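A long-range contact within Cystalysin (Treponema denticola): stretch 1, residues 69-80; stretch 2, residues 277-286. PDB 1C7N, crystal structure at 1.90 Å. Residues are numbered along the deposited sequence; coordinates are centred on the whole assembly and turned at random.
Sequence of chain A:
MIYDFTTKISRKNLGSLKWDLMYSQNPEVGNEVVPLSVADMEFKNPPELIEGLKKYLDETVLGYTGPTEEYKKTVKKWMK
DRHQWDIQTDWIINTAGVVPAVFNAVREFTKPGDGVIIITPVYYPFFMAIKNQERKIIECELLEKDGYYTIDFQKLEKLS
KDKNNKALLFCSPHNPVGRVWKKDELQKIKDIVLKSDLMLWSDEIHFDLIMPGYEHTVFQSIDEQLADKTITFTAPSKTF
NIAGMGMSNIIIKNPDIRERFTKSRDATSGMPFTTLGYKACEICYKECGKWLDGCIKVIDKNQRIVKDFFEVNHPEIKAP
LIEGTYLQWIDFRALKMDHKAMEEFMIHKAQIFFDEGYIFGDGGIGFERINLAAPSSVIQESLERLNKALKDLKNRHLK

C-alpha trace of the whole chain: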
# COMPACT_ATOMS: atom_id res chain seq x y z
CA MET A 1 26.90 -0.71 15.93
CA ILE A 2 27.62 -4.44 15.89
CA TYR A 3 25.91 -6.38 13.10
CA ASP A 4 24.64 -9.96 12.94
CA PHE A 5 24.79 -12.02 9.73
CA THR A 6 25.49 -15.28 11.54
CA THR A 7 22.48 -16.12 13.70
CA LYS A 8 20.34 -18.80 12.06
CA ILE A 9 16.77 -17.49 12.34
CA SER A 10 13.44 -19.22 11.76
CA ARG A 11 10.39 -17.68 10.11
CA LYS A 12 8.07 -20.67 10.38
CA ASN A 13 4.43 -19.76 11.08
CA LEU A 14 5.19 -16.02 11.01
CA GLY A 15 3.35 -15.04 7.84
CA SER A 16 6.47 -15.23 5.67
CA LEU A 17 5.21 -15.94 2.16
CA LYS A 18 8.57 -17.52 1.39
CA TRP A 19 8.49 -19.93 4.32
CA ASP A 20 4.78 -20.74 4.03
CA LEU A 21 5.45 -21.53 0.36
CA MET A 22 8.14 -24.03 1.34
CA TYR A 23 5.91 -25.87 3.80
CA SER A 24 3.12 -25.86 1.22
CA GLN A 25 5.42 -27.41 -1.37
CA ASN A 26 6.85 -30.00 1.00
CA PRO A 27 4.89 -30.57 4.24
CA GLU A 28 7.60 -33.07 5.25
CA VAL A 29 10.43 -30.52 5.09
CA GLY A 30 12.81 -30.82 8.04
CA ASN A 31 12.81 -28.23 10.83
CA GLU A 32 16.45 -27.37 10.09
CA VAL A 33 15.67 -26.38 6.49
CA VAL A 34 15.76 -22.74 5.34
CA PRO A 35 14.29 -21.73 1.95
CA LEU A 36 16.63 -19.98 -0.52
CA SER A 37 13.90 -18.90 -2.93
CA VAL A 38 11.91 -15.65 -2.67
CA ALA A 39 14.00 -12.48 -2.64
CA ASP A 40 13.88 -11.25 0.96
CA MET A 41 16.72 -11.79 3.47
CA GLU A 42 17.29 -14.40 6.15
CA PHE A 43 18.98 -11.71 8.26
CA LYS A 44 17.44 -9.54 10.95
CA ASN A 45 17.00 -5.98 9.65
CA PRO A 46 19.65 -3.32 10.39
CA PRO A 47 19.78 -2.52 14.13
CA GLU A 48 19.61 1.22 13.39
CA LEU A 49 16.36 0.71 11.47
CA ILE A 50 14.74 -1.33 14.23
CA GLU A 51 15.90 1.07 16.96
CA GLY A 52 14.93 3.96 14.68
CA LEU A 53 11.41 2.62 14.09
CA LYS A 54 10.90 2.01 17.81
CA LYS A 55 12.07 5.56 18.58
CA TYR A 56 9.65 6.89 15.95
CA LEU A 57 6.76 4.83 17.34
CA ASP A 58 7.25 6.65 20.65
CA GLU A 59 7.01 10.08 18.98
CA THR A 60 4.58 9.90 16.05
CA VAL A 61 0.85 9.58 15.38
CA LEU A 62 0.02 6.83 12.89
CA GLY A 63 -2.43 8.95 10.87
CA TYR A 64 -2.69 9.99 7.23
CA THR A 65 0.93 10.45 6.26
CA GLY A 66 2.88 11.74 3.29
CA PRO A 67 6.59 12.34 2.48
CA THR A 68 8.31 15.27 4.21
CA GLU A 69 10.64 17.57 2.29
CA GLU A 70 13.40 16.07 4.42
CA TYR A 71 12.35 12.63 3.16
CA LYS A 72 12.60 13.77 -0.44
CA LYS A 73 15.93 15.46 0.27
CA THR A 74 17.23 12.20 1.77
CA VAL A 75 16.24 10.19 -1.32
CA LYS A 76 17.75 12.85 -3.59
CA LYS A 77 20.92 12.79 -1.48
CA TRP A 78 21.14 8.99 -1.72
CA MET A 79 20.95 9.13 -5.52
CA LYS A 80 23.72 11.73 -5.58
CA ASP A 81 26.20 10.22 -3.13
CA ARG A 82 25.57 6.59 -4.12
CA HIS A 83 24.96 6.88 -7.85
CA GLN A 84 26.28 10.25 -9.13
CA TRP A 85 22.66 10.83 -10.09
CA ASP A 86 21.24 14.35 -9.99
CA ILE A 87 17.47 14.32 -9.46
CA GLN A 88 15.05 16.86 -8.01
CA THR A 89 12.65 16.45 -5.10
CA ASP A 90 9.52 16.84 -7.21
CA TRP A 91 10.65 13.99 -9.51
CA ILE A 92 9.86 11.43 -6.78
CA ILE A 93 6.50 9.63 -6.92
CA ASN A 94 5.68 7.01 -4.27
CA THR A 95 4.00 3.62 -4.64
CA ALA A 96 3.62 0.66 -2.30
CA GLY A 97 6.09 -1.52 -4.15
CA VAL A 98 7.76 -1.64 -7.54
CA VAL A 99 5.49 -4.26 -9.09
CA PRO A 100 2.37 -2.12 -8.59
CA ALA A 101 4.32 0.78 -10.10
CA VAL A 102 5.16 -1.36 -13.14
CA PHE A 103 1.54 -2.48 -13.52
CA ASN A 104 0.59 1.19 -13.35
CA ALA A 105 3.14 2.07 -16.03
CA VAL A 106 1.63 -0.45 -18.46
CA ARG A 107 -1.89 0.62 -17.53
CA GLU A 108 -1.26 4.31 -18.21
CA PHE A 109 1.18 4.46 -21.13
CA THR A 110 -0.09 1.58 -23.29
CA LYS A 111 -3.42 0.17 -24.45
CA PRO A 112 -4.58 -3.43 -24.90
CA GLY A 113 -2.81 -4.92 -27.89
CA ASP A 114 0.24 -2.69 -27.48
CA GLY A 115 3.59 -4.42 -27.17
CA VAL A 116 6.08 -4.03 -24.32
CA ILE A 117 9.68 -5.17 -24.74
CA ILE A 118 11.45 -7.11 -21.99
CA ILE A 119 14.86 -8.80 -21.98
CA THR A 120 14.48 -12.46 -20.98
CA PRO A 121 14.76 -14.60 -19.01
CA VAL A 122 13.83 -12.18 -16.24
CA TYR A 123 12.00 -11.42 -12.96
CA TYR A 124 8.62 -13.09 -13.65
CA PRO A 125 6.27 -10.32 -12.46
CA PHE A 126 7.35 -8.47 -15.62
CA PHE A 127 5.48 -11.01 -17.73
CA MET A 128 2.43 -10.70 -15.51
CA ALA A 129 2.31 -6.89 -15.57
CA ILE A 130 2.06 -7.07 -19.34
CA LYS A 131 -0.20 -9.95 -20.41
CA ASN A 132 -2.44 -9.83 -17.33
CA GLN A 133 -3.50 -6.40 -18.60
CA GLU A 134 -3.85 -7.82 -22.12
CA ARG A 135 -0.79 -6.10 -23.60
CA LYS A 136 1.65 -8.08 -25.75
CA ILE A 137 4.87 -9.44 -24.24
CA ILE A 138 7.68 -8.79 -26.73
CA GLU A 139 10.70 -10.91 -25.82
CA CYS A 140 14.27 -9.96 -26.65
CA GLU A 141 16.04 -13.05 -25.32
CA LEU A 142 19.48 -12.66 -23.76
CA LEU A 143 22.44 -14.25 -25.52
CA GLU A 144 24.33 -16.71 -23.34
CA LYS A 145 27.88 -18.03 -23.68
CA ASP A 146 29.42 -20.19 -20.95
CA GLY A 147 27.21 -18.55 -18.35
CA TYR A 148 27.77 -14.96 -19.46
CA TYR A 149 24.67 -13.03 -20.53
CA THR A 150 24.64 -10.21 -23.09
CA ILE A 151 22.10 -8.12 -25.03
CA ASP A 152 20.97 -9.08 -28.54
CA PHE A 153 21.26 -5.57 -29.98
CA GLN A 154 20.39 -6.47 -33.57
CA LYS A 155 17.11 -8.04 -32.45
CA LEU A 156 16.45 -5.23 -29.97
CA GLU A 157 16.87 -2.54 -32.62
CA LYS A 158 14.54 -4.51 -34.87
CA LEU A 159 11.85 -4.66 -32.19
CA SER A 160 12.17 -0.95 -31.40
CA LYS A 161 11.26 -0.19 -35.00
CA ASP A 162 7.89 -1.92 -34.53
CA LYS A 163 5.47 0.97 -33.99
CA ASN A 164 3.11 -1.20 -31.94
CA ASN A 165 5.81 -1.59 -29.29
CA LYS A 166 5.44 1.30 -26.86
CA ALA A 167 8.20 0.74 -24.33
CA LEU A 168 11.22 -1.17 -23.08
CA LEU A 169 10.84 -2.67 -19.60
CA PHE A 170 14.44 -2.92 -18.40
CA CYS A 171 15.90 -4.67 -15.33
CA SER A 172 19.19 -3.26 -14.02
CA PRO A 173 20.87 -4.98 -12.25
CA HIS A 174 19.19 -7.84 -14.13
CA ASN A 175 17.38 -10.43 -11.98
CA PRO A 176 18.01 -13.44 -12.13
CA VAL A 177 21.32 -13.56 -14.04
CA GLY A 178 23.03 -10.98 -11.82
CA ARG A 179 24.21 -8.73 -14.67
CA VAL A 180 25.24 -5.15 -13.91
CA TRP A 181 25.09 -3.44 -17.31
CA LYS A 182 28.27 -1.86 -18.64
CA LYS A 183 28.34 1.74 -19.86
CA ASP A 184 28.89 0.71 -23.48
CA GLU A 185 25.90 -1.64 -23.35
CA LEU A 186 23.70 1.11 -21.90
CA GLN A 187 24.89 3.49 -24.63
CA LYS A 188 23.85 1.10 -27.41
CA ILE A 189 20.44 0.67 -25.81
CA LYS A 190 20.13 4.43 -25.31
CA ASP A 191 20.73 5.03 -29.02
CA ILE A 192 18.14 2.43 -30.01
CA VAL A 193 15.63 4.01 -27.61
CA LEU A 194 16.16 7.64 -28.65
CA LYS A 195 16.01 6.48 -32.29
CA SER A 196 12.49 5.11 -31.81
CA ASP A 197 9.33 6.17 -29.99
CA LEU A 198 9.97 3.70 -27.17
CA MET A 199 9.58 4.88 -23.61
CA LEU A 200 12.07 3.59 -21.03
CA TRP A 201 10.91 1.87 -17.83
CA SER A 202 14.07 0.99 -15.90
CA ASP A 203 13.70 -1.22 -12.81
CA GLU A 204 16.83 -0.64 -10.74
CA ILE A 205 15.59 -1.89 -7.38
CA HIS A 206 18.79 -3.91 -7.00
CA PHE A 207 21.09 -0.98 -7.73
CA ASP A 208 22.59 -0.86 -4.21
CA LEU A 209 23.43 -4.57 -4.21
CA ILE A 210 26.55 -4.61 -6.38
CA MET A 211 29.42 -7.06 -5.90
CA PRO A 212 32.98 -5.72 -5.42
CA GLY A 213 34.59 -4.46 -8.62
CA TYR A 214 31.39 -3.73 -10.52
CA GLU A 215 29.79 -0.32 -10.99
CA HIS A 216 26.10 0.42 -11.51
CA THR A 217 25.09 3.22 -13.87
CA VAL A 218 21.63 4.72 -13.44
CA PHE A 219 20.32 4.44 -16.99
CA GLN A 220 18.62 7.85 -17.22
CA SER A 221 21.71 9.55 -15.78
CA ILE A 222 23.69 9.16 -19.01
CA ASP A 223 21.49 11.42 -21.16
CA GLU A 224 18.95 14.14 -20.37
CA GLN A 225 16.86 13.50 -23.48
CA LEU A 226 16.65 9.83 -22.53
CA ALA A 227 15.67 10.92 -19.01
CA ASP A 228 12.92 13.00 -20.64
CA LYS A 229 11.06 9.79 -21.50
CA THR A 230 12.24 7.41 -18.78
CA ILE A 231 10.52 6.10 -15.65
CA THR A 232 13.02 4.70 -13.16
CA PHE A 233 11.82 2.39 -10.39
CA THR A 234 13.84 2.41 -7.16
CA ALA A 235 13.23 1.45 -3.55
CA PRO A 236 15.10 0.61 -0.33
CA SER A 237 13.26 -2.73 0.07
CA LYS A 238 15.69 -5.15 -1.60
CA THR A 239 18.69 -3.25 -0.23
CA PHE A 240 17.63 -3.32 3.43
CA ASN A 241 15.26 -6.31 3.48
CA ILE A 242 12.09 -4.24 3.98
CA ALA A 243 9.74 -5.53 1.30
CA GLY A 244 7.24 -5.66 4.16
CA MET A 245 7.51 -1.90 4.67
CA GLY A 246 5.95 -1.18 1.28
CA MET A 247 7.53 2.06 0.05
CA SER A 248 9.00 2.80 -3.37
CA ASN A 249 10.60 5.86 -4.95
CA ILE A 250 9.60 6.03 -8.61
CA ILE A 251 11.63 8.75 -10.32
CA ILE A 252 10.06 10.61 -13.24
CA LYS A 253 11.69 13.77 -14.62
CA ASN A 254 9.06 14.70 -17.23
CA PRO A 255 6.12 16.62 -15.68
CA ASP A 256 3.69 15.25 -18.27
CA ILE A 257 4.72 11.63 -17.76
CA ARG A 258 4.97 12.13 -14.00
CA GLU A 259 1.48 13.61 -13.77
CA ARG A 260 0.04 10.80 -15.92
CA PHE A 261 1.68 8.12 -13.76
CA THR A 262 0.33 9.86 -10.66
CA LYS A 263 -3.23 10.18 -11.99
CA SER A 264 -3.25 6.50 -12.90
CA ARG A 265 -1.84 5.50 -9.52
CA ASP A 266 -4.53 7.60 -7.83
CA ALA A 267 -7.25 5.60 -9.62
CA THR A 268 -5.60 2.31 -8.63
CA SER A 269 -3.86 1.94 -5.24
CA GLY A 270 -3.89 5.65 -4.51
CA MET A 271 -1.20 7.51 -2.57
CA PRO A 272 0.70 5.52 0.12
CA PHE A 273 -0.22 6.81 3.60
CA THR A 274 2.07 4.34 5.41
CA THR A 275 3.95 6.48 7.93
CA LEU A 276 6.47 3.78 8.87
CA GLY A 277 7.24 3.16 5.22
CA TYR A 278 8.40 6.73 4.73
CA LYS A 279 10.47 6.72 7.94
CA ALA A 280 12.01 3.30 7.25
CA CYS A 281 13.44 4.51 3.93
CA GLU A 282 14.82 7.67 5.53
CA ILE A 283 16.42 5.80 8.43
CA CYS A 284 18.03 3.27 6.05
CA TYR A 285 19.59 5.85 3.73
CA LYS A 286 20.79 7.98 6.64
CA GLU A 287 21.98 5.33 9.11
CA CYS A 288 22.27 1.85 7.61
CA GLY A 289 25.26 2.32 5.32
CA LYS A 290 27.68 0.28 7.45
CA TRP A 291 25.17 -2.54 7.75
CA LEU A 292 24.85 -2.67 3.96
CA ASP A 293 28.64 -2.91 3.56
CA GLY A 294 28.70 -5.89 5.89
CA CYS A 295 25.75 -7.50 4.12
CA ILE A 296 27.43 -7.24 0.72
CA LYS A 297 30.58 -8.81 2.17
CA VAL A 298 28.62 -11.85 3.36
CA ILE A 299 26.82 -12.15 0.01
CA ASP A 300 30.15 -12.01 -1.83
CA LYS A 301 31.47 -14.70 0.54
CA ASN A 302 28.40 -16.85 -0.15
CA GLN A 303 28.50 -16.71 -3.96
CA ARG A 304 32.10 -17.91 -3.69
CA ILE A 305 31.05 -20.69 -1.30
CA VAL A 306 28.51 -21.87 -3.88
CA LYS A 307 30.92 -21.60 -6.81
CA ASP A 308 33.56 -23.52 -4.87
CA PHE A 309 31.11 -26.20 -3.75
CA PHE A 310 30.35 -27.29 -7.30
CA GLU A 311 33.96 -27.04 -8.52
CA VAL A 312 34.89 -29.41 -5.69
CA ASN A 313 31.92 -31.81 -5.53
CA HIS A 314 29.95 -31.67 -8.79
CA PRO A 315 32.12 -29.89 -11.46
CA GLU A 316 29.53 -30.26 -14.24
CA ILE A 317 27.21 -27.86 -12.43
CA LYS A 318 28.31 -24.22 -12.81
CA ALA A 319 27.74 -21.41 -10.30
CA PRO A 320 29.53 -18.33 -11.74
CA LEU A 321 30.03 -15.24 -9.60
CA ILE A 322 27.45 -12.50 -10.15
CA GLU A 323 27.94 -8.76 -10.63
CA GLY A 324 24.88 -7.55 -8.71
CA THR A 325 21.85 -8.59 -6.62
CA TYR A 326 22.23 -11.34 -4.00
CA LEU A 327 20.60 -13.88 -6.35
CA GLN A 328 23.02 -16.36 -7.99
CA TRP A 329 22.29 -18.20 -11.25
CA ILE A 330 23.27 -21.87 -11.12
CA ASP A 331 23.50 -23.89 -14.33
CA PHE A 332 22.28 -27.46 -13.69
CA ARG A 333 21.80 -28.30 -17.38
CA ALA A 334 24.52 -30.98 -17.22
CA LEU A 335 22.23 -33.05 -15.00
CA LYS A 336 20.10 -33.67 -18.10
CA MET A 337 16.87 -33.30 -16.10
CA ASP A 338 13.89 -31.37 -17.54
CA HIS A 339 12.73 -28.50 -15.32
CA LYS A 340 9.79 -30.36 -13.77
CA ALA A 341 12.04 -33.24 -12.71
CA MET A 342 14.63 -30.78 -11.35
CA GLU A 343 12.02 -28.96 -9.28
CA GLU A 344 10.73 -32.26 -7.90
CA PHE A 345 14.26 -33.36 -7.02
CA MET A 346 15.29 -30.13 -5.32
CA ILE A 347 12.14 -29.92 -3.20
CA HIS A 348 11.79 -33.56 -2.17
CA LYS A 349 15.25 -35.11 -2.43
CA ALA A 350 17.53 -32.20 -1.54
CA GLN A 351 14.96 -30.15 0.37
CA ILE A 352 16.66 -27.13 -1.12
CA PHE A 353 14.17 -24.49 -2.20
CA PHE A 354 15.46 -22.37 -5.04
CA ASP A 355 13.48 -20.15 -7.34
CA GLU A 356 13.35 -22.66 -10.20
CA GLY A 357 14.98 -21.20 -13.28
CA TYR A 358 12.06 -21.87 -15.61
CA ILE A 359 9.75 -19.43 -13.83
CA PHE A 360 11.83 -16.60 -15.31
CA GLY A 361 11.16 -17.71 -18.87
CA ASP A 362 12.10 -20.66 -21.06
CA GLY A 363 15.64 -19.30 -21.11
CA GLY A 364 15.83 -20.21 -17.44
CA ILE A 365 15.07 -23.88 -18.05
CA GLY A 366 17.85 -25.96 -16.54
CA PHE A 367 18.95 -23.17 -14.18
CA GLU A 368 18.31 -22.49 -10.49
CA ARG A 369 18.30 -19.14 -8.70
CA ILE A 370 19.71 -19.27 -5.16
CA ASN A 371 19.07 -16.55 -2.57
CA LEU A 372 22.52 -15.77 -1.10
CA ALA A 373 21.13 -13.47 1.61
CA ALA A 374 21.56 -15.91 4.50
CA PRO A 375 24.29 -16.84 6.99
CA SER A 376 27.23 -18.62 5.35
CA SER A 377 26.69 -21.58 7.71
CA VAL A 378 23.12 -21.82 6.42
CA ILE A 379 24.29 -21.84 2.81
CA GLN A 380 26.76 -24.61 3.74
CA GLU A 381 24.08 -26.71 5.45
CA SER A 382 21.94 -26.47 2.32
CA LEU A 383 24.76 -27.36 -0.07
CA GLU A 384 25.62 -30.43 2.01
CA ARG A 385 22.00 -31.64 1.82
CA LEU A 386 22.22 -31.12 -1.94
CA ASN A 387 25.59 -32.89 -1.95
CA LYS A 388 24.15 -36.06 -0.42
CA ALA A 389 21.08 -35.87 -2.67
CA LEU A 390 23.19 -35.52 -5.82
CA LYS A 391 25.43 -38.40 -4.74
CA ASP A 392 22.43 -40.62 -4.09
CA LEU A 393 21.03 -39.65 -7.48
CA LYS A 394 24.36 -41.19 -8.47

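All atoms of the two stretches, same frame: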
# COMPACT_ATOMS: atom_id res chain seq x y z
N GLU A 69 9.64 17.05 3.21
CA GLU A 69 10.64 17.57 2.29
C GLU A 69 11.97 16.93 2.66
O GLU A 69 12.80 16.64 1.79
CB GLU A 69 10.73 19.10 2.41
CG GLU A 69 9.48 19.81 1.91
CD GLU A 69 9.07 19.34 0.52
OE1 GLU A 69 9.85 19.56 -0.44
OE2 GLU A 69 7.97 18.75 0.39
N GLU A 70 12.17 16.70 3.95
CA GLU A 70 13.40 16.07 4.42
C GLU A 70 13.51 14.66 3.83
O GLU A 70 14.60 14.21 3.46
CB GLU A 70 13.42 16.00 5.95
CG GLU A 70 14.63 15.27 6.54
CD GLU A 70 15.96 15.95 6.22
OE1 GLU A 70 17.00 15.45 6.72
OE2 GLU A 70 15.98 16.96 5.49
N TYR A 71 12.37 13.97 3.73
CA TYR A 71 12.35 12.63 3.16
C TYR A 71 12.82 12.68 1.72
O TYR A 71 13.67 11.90 1.30
CB TYR A 71 10.93 12.05 3.20
CG TYR A 71 10.79 10.76 2.41
CD1 TYR A 71 11.11 9.53 2.97
CD2 TYR A 71 10.38 10.79 1.07
CE1 TYR A 71 11.01 8.35 2.24
CE2 TYR A 71 10.27 9.61 0.33
CZ TYR A 71 10.59 8.40 0.91
OH TYR A 71 10.49 7.24 0.18
N LYS A 72 12.25 13.61 0.96
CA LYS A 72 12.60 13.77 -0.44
C LYS A 72 14.07 14.15 -0.57
O LYS A 72 14.77 13.65 -1.45
CB LYS A 72 11.71 14.84 -1.08
CG LYS A 72 10.23 14.52 -0.97
CD LYS A 72 9.36 15.55 -1.66
CE LYS A 72 7.89 15.13 -1.59
NZ LYS A 72 7.03 15.88 -2.54
N LYS A 73 14.54 15.04 0.31
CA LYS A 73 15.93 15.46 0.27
C LYS A 73 16.85 14.26 0.51
O LYS A 73 17.90 14.15 -0.11
CB LYS A 73 16.23 16.52 1.34
CG LYS A 73 15.52 17.85 1.14
CD LYS A 73 16.15 18.92 2.04
CE LYS A 73 15.25 20.13 2.18
NZ LYS A 73 14.90 20.72 0.86
N THR A 74 16.44 13.38 1.42
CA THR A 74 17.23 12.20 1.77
C THR A 74 17.32 11.22 0.60
O THR A 74 18.36 10.59 0.38
CB THR A 74 16.63 11.48 3.00
OG1 THR A 74 16.65 12.38 4.13
CG2 THR A 74 17.44 10.25 3.35
N VAL A 75 16.24 11.08 -0.17
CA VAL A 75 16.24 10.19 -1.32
C VAL A 75 17.11 10.80 -2.42
O VAL A 75 17.89 10.11 -3.07
CB VAL A 75 14.81 9.98 -1.84
CG1 VAL A 75 14.82 9.16 -3.12
CG2 VAL A 75 13.98 9.30 -0.76
N LYS A 76 16.97 12.11 -2.60
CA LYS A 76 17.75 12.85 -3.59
C LYS A 76 19.23 12.74 -3.24
O LYS A 76 20.08 12.55 -4.11
CB LYS A 76 17.30 14.31 -3.60
CG LYS A 76 18.17 15.28 -4.40
CD LYS A 76 17.57 16.69 -4.34
CE LYS A 76 18.59 17.78 -4.64
NZ LYS A 76 19.15 17.71 -6.02
N LYS A 77 19.54 12.87 -1.95
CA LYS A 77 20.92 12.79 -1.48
C LYS A 77 21.49 11.39 -1.71
O LYS A 77 22.65 11.24 -2.08
CB LYS A 77 20.99 13.14 0.01
CG LYS A 77 22.41 13.33 0.54
CD LYS A 77 22.41 13.77 1.99
CE LYS A 77 23.77 14.31 2.41
NZ LYS A 77 24.87 13.33 2.22
N TRP A 78 20.68 10.36 -1.50
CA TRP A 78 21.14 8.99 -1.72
C TRP A 78 21.51 8.79 -3.20
O TRP A 78 22.54 8.22 -3.51
CB TRP A 78 20.06 7.99 -1.29
CG TRP A 78 20.43 6.53 -1.46
CD1 TRP A 78 20.12 5.72 -2.51
CD2 TRP A 78 21.15 5.72 -0.53
NE1 TRP A 78 20.60 4.45 -2.29
CE2 TRP A 78 21.24 4.42 -1.08
CE3 TRP A 78 21.74 5.96 0.72
CZ2 TRP A 78 21.88 3.36 -0.42
CZ3 TRP A 78 22.38 4.91 1.38
CH2 TRP A 78 22.44 3.63 0.80
N MET A 79 20.67 9.28 -4.10
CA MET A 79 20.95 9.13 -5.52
C MET A 79 22.25 9.82 -5.90
O MET A 79 23.00 9.32 -6.73
CB MET A 79 19.81 9.69 -6.37
CG MET A 79 18.47 9.03 -6.13
SD MET A 79 18.57 7.22 -6.06
CE MET A 79 17.01 6.87 -5.24
N LYS A 80 22.51 10.98 -5.28
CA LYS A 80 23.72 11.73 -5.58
C LYS A 80 24.97 11.04 -5.07
O LYS A 80 25.86 10.70 -5.84
CB LYS A 80 23.65 13.14 -4.97
CG LYS A 80 24.93 13.93 -5.18
CD LYS A 80 24.90 15.29 -4.49
CE LYS A 80 26.24 16.00 -4.64
NZ LYS A 80 26.66 16.06 -6.07
N GLY A 277 6.57 3.40 6.48
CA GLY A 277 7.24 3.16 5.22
C GLY A 277 8.13 4.34 4.87
O GLY A 277 9.28 4.16 4.47
N TYR A 278 7.61 5.54 5.02
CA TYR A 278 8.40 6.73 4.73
C TYR A 278 9.61 6.82 5.66
O TYR A 278 10.73 7.03 5.19
CB TYR A 278 7.55 8.00 4.86
CG TYR A 278 6.50 8.13 3.79
CD1 TYR A 278 5.16 7.89 4.07
CD2 TYR A 278 6.85 8.46 2.48
CE1 TYR A 278 4.18 7.97 3.08
CE2 TYR A 278 5.88 8.54 1.48
CZ TYR A 278 4.55 8.30 1.78
OH TYR A 278 3.59 8.39 0.80
N LYS A 279 9.39 6.63 6.96
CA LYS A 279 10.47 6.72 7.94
C LYS A 279 11.53 5.63 7.78
O LYS A 279 12.72 5.88 7.99
CB LYS A 279 9.91 6.67 9.36
CG LYS A 279 10.94 6.97 10.44
CD LYS A 279 11.44 8.41 10.34
CE LYS A 279 12.44 8.72 11.43
NZ LYS A 279 12.99 10.10 11.30
N ALA A 280 11.10 4.42 7.44
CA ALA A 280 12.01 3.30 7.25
C ALA A 280 13.03 3.62 6.15
O ALA A 280 14.22 3.36 6.31
CB ALA A 280 11.23 2.04 6.89
N CYS A 281 12.56 4.17 5.04
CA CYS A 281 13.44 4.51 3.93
C CYS A 281 14.44 5.59 4.35
O CYS A 281 15.62 5.51 4.02
CB CYS A 281 12.62 5.00 2.73
SG CYS A 281 13.63 5.47 1.31
N GLU A 282 13.95 6.59 5.07
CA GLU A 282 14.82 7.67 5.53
C GLU A 282 15.89 7.16 6.49
O GLU A 282 17.07 7.49 6.35
CB GLU A 282 13.99 8.77 6.21
CG GLU A 282 14.85 9.88 6.80
CD GLU A 282 14.03 11.04 7.34
OE1 GLU A 282 14.53 11.76 8.22
OE2 GLU A 282 12.89 11.23 6.87
N ILE A 283 15.48 6.35 7.46
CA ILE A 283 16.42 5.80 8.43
C ILE A 283 17.50 4.96 7.73
O ILE A 283 18.68 5.07 8.06
CB ILE A 283 15.72 4.89 9.45
CG1 ILE A 283 14.74 5.70 10.30
CG2 ILE A 283 16.77 4.22 10.35
CD1 ILE A 283 13.86 4.83 11.18
N CYS A 284 17.08 4.13 6.78
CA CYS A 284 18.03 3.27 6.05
C CYS A 284 19.10 4.05 5.31
O CYS A 284 20.29 3.76 5.43
CB CYS A 284 17.29 2.37 5.06
SG CYS A 284 16.36 1.00 5.81
N TYR A 285 18.67 5.03 4.52
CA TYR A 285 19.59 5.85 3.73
C TYR A 285 20.52 6.68 4.62
O TYR A 285 21.69 6.86 4.30
CB TYR A 285 18.80 6.77 2.80
CG TYR A 285 18.20 6.08 1.59
CD1 TYR A 285 17.32 6.76 0.74
CD2 TYR A 285 18.54 4.76 1.27
CE1 TYR A 285 16.81 6.14 -0.41
CE2 TYR A 285 18.04 4.14 0.13
CZ TYR A 285 17.18 4.84 -0.71
OH TYR A 285 16.69 4.24 -1.85
N LYS A 286 19.99 7.17 5.73
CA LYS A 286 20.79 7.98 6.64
C LYS A 286 21.68 7.22 7.62
O LYS A 286 22.78 7.68 7.92
CB LYS A 286 19.89 8.91 7.46
CG LYS A 286 19.29 10.06 6.70
CD LYS A 286 18.51 10.96 7.65
CE LYS A 286 18.04 12.23 6.96
NZ LYS A 286 17.28 13.10 7.91

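The centre of this contact is the ring of Tyr 285. It fits as a knob among Thr 74, Val 75, Trp 78 and Met 79 of the first stretch. Trp 78 lies flat against it: the five-membered ring and the tyrosine ring are 3.6 Å apart between centroids, with planes 8° from parallel. The closest atoms, Trp 78 CD2 and Tyr 285 CD2, are 3.3 Å apart. Trp 78 CB also sits over the Tyr 285 ring, 3.9 Å from its centroid, in a CH-pi contact. Thr 74 CG2 packs on Tyr 285 CB at 3.8 Å, and Val 75 CG2 lies 4.3 Å from Tyr 285 CE1.

Both stretches are helical. Their axes approach to 9.6 Å and their N-to-C directions differ by 41°, so the helices run roughly the same way. The backbones come near at Tyr 71 and Glu 282, whose CA atoms are 6.0 Å apart.

Tyr 71 forms a second aromatic site. Its CB points sideways, but its ring reaches the second helix. The edge of Tyr 278 meets the face of Tyr 71, with planes at 85° and centroids 5.5 Å apart. Cys 281 CB packs at the edge of the same ring, 3.7 Å from Tyr 71 CE1.

Toward the polar edge, Thr 74 OG1 donates a hydrogen bond to Glu 70 O at 2.8 Å, within its own helix. This satisfies the hydroxyl while its methyl group packs on Tyr 285. The aliphatic part of Lys 286 passes close by, with CE 3.2 Å from Thr 74 OG1.

The extended Lys 286 side chain carries its amine to the first helix. Lys 286 NZ bonds Glu 70 OE1 at 2.6 Å, a hydrogen-bonded salt bridge between the stretches. Lys 286 NZ also bridges to Glu 282 OE1 at 3.1 Å, so one positive charge serves two carboxylates.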